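Beta-L-arabinobiosidase (Bacteroides thetaiotaomicron, PDB 5MQR) probably hydrolyses glycosidic bonds in complex plant pectin, acting as an arabinose-releasing glycosidase, with sialidase activity a further, less certain possibility. Local coordinates at residues 312-324 and 373-387. Numbering follows the deposited sequence.
Sequences WGQRLSDGTYATV and RGIQEGNGVPADGDL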
loop_
_atom_site.group_PDB
_atom_site.type_symbol
_atom_site.label_atom_id
_atom_site.label_comp_id
_atom_site.label_asym_id
_atom_site.label_seq_id
_atom_site.Cartn_x
_atom_site.Cartn_y
_atom_site.Cartn_z
ATOM N N TRP A 312 -17.871 11.502 -12.336
ATOM C CA TRP A 312 -17.221 10.698 -13.335
ATOM C C TRP A 312 -16.761 9.413 -12.697
ATOM O O TRP A 312 -16.067 9.443 -11.691
ATOM C CB TRP A 312 -15.988 11.414 -13.846
ATOM C CG TRP A 312 -15.151 10.557 -14.725
ATOM C CD1 TRP A 312 -13.961 9.986 -14.413
ATOM C CD2 TRP A 312 -15.474 10.129 -16.042
ATOM N NE1 TRP A 312 -13.499 9.259 -15.462
ATOM C CE2 TRP A 312 -14.410 9.322 -16.484
ATOM C CE3 TRP A 312 -16.554 10.365 -16.907
ATOM C CZ2 TRP A 312 -14.389 8.735 -17.769
ATOM C CZ3 TRP A 312 -16.533 9.794 -18.175
ATOM C CH2 TRP A 312 -15.446 8.996 -18.599
ATOM N N GLY A 313 -17.108 8.301 -13.308
ATOM C CA GLY A 313 -16.641 6.994 -12.865
ATOM C C GLY A 313 -15.971 6.245 -14.006
ATOM O O GLY A 313 -16.420 6.322 -15.133
ATOM N N GLN A 314 -14.920 5.501 -13.701
ATOM C CA GLN A 314 -14.278 4.649 -14.687
ATOM C C GLN A 314 -13.528 3.496 -14.057
ATOM O O GLN A 314 -13.161 3.547 -12.883
ATOM C CB GLN A 314 -13.304 5.450 -15.559
ATOM C CG GLN A 314 -12.033 5.956 -14.875
ATOM C CD GLN A 314 -11.099 6.643 -15.876
ATOM O OE1 GLN A 314 -11.252 7.831 -16.203
ATOM N NE2 GLN A 314 -10.145 5.879 -16.392
ATOM N N ARG A 315 -13.295 2.479 -14.884
ATOM C CA ARG A 315 -12.286 1.479 -14.643
ATOM C C ARG A 315 -10.857 2.048 -14.857
ATOM O O ARG A 315 -10.622 2.821 -15.768
ATOM C CB ARG A 315 -12.522 0.254 -15.549
ATOM C CG ARG A 315 -11.828 -0.972 -14.981
ATOM C CD ARG A 315 -12.042 -2.273 -15.737
ATOM N NE ARG A 315 -11.836 -3.360 -14.774
ATOM C CZ ARG A 315 -12.080 -4.654 -14.983
ATOM N NH1 ARG A 315 -12.539 -5.088 -16.157
ATOM N NH2 ARG A 315 -11.863 -5.518 -13.992
ATOM N N LEU A 316 -9.926 1.661 -14.000
ATOM C CA LEU A 316 -8.536 2.098 -14.078
ATOM C C LEU A 316 -7.683 1.018 -14.748
ATOM O O LEU A 316 -8.166 -0.099 -15.002
ATOM C CB LEU A 316 -8.003 2.420 -12.677
ATOM C CG LEU A 316 -8.859 3.422 -11.890
ATOM C CD1 LEU A 316 -8.412 3.519 -10.442
ATOM C CD2 LEU A 316 -8.816 4.787 -12.538
ATOM N N SER A 317 -6.423 1.359 -15.046
ATOM C CA SER A 317 -5.529 0.442 -15.763
ATOM C C SER A 317 -5.117 -0.761 -14.901
ATOM O O SER A 317 -4.673 -1.755 -15.438
ATOM C CB SER A 317 -4.272 1.158 -16.288
ATOM O OG SER A 317 -3.366 1.489 -15.256
ATOM N N ASP A 318 -5.244 -0.656 -13.579
ATOM C CA ASP A 318 -4.970 -1.789 -12.677
ATOM C C ASP A 318 -6.186 -2.692 -12.435
ATOM O O ASP A 318 -6.123 -3.558 -11.597
ATOM C CB ASP A 318 -4.384 -1.293 -11.336
ATOM C CG ASP A 318 -5.385 -0.489 -10.490
ATOM O OD1 ASP A 318 -6.554 -0.306 -10.922
ATOM O OD2 ASP A 318 -5.003 -0.046 -9.373
ATOM N N GLY A 319 -7.293 -2.483 -13.138
ATOM C CA GLY A 319 -8.484 -3.322 -12.977
ATOM C C GLY A 319 -9.458 -2.856 -11.892
ATOM O O GLY A 319 -10.567 -3.385 -11.799
ATOM N N THR A 320 -9.080 -1.862 -11.094
ATOM C CA THR A 320 -9.969 -1.318 -10.076
ATOM C C THR A 320 -10.762 -0.131 -10.651
ATOM O O THR A 320 -10.713 0.129 -11.851
ATOM C CB THR A 320 -9.199 -0.939 -8.799
ATOM O OG1 THR A 320 -8.367 0.201 -9.033
ATOM C CG2 THR A 320 -8.363 -2.125 -8.310
ATOM N N TYR A 321 -11.539 0.532 -9.799
ATOM C CA TYR A 321 -12.459 1.547 -10.223
ATOM C C TYR A 321 -12.287 2.805 -9.362
ATOM O O TYR A 321 -11.796 2.726 -8.229
ATOM C CB TYR A 321 -13.874 0.980 -10.151
ATOM C CG TYR A 321 -14.116 -0.154 -11.144
ATOM C CD1 TYR A 321 -13.774 -1.479 -10.836
ATOM C CD2 TYR A 321 -14.693 0.094 -12.370
ATOM C CE1 TYR A 321 -14.009 -2.523 -11.735
ATOM C CE2 TYR A 321 -14.922 -0.927 -13.271
ATOM C CZ TYR A 321 -14.573 -2.240 -12.945
ATOM O OH TYR A 321 -14.809 -3.235 -13.854
ATOM N N ALA A 322 -12.657 3.952 -9.936
ATOM C CA ALA A 322 -12.594 5.241 -9.270
ATOM C C ALA A 322 -13.737 6.152 -9.729
ATOM O O ALA A 322 -14.145 6.130 -10.896
ATOM C CB ALA A 322 -11.260 5.928 -9.519
ATOM N N THR A 323 -14.244 6.949 -8.784
ATOM C CA THR A 323 -15.165 8.043 -9.085
ATOM C C THR A 323 -14.486 9.346 -8.715
ATOM O O THR A 323 -13.746 9.387 -7.737
ATOM C CB THR A 323 -16.496 7.907 -8.338
ATOM O OG1 THR A 323 -16.249 7.410 -7.017
ATOM C CG2 THR A 323 -17.384 6.967 -9.054
ATOM N N VAL A 324 -14.711 10.383 -9.520
ATOM C CA VAL A 324 -14.192 11.730 -9.275
ATOM C C VAL A 324 -15.372 12.682 -9.338
ATOM O O VAL A 324 -16.184 12.614 -10.254
ATOM C CB VAL A 324 -13.100 12.105 -10.296
ATOM C CG1 VAL A 324 -12.567 13.509 -10.055
ATOM C CG2 VAL A 324 -11.955 11.092 -10.192
ATOM N N ARG A 373 -14.791 14.920 -16.123
ATOM C CA ARG A 373 -15.077 14.053 -17.229
ATOM C C ARG A 373 -13.743 13.509 -17.703
ATOM O O ARG A 373 -12.753 14.246 -17.806
ATOM C CB ARG A 373 -15.782 14.897 -18.286
ATOM C CG ARG A 373 -16.150 14.213 -19.553
ATOM C CD ARG A 373 -17.374 13.324 -19.474
ATOM N NE ARG A 373 -17.527 12.681 -20.787
ATOM C CZ ARG A 373 -18.532 11.899 -21.149
ATOM N NH1 ARG A 373 -19.529 11.634 -20.309
ATOM N NH2 ARG A 373 -18.543 11.378 -22.363
ATOM N N GLY A 374 -13.716 12.210 -17.969
ATOM C CA GLY A 374 -12.503 11.492 -18.328
ATOM C C GLY A 374 -12.734 10.863 -19.690
ATOM O O GLY A 374 -13.625 11.275 -20.437
ATOM N N ILE A 375 -11.960 9.830 -19.983
ATOM C CA ILE A 375 -11.984 9.181 -21.263
ATOM C C ILE A 375 -12.949 7.994 -21.223
ATOM O O ILE A 375 -12.815 7.107 -20.377
ATOM C CB ILE A 375 -10.561 8.696 -21.629
ATOM C CG1 ILE A 375 -9.600 9.906 -21.654
ATOM C CG2 ILE A 375 -10.554 7.887 -22.945
ATOM C CD1 ILE A 375 -8.137 9.541 -21.574
ATOM N N GLN A 376 -13.921 7.999 -22.138
ATOM C CA GLN A 376 -14.818 6.883 -22.298
ATOM C C GLN A 376 -14.089 5.593 -22.651
ATOM O O GLN A 376 -13.019 5.616 -23.275
ATOM C CB GLN A 376 -15.805 7.147 -23.425
ATOM C CG GLN A 376 -16.889 8.112 -23.044
ATOM C CD GLN A 376 -17.968 8.128 -24.077
ATOM O OE1 GLN A 376 -18.799 7.246 -24.116
ATOM N NE2 GLN A 376 -17.955 9.120 -24.917
ATOM N N GLU A 377 -14.679 4.474 -22.267
ATOM C CA GLU A 377 -14.144 3.173 -22.648
ATOM C C GLU A 377 -14.143 3.064 -24.160
ATOM O O GLU A 377 -15.175 3.323 -24.804
ATOM C CB GLU A 377 -14.996 2.032 -22.065
ATOM C CG GLU A 377 -14.928 1.971 -20.558
ATOM C CD GLU A 377 -15.664 0.805 -19.940
ATOM O OE1 GLU A 377 -16.481 0.134 -20.636
ATOM O OE2 GLU A 377 -15.413 0.591 -18.735
ATOM N N GLY A 378 -13.001 2.670 -24.710
ATOM C CA GLY A 378 -12.819 2.564 -26.154
ATOM C C GLY A 378 -12.218 3.804 -26.807
ATOM O O GLY A 378 -11.810 3.731 -27.974
ATOM N N ASN A 379 -12.134 4.922 -26.071
ATOM C CA ASN A 379 -11.565 6.151 -26.602
ATOM C C ASN A 379 -10.139 6.417 -26.127
ATOM O O ASN A 379 -9.725 7.566 -26.073
ATOM C CB ASN A 379 -12.482 7.340 -26.265
ATOM C CG ASN A 379 -13.749 7.362 -27.108
ATOM O OD1 ASN A 379 -13.903 6.604 -28.053
ATOM N ND2 ASN A 379 -14.669 8.245 -26.744
ATOM N N GLY A 380 -9.418 5.355 -25.772
ATOM C CA GLY A 380 -7.986 5.392 -25.540
ATOM C C GLY A 380 -7.551 5.211 -24.110
ATOM O O GLY A 380 -8.252 5.603 -23.181
ATOM N N VAL A 381 -6.366 4.644 -23.945
ATOM C CA VAL A 381 -5.750 4.442 -22.635
ATOM C C VAL A 381 -4.424 5.191 -22.613
ATOM O O VAL A 381 -3.496 4.822 -23.324
ATOM C CB VAL A 381 -5.480 2.940 -22.361
ATOM C CG1 VAL A 381 -4.713 2.749 -21.060
ATOM C CG2 VAL A 381 -6.793 2.141 -22.380
ATOM N N PRO A 382 -4.321 6.242 -21.797
ATOM C CA PRO A 382 -3.055 6.945 -21.801
ATOM C C PRO A 382 -1.895 6.034 -21.408
ATOM O O PRO A 382 -2.021 5.231 -20.476
ATOM C CB PRO A 382 -3.273 8.057 -20.781
ATOM C CG PRO A 382 -4.730 8.324 -20.862
ATOM C CD PRO A 382 -5.338 6.959 -21.013
ATOM N N ALA A 383 -0.780 6.198 -22.116
ATOM C CA ALA A 383 0.393 5.308 -22.049
ATOM C C ALA A 383 0.993 5.186 -20.660
ATOM O O ALA A 383 1.514 4.141 -20.336
ATOM C CB ALA A 383 1.481 5.748 -23.048
ATOM N N ASP A 384 0.916 6.233 -19.840
ATOM C CA ASP A 384 1.469 6.172 -18.473
ATOM C C ASP A 384 0.635 5.298 -17.492
ATOM O O ASP A 384 1.048 5.056 -16.363
ATOM C CB ASP A 384 1.681 7.586 -17.917
ATOM C CG ASP A 384 0.360 8.376 -17.710
ATOM O OD1 ASP A 384 -0.750 7.804 -17.785
ATOM O OD2 ASP A 384 0.439 9.595 -17.456
ATOM N N GLY A 385 -0.549 4.854 -17.933
ATOM C CA GLY A 385 -1.415 3.981 -17.142
ATOM C C GLY A 385 -2.243 4.716 -16.095
ATOM O O GLY A 385 -3.062 4.092 -15.393
ATOM N N ASP A 386 -2.072 6.027 -15.998
ATOM C CA ASP A 386 -2.647 6.781 -14.907
ATOM C C ASP A 386 -4.040 7.296 -15.279
ATOM O O ASP A 386 -4.497 7.139 -16.430
ATOM C CB ASP A 386 -1.715 7.946 -14.519
ATOM C CG ASP A 386 -0.371 7.477 -13.971
ATOM O OD1 ASP A 386 -0.291 6.436 -13.305
ATOM O OD2 ASP A 386 0.626 8.174 -14.181
ATOM N N LEU A 387 -4.690 7.905 -14.284
ATOM C CA LEU A 387 -6.044 8.439 -14.387
ATOM C C LEU A 387 -5.990 9.932 -14.669
ATOM O O LEU A 387 -5.472 10.696 -13.835
ATOM C CB LEU A 387 -6.810 8.216 -13.086
ATOM C CG LEU A 387 -8.165 8.918 -12.890
ATOM C CD1 LEU A 387 -9.146 8.509 -13.963
ATOM C CD2 LEU A 387 -8.732 8.582 -11.525
HETATM O O HOH W 1 -9.913 9.214 -17.940
HETATM O O HOH W 2 -14.001 2.669 -17.751
HETATM O O HOH W 3 -5.824 4.145 -15.191
#
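Trp312 and Arg373 bring the two backbones together at one end and Ser317 and Gly385 at the other, with CA of Trp312 5.6 Å from CA of Arg373. Trp312 lays one indole face on the peptide between Arg373 and Gly374. With chi1 at 171°, opposite the backbone N, the side chain carries its ring over that peptide. Gly374 CA makes a CH-pi contact 3.7 Å from the centroid of the six-membered ring of Trp312. Trp312 NE1 donates in the ring plane to Gln314 OE1 (2.8 Å), on a lone pair. A water also donates to Gln314 OE1 and accepts from Ile375 N. A leucine here, lacking the indole N-H and flat face, would probably leave the Gln314 amide freer to turn and the Gly374 peptide less covered. Strands 311-315 and 321-325 form a beta hairpin in a four-stranded antiparallel sheet, consistent with a propeller blade. Leu387 begins a strand of another sheet and packs against this hairpin. Its CD1 sits tightly on Gln314 OE1 (3.1 Å), while its CD2 meets Leu316 CD2 (3.9 Å), Ala322 and Val324. At the hairpin turn, Ser317 OG donates to a lone pair of Gly385 O (2.6 Å), and a water links that same oxygen to Ser317 N.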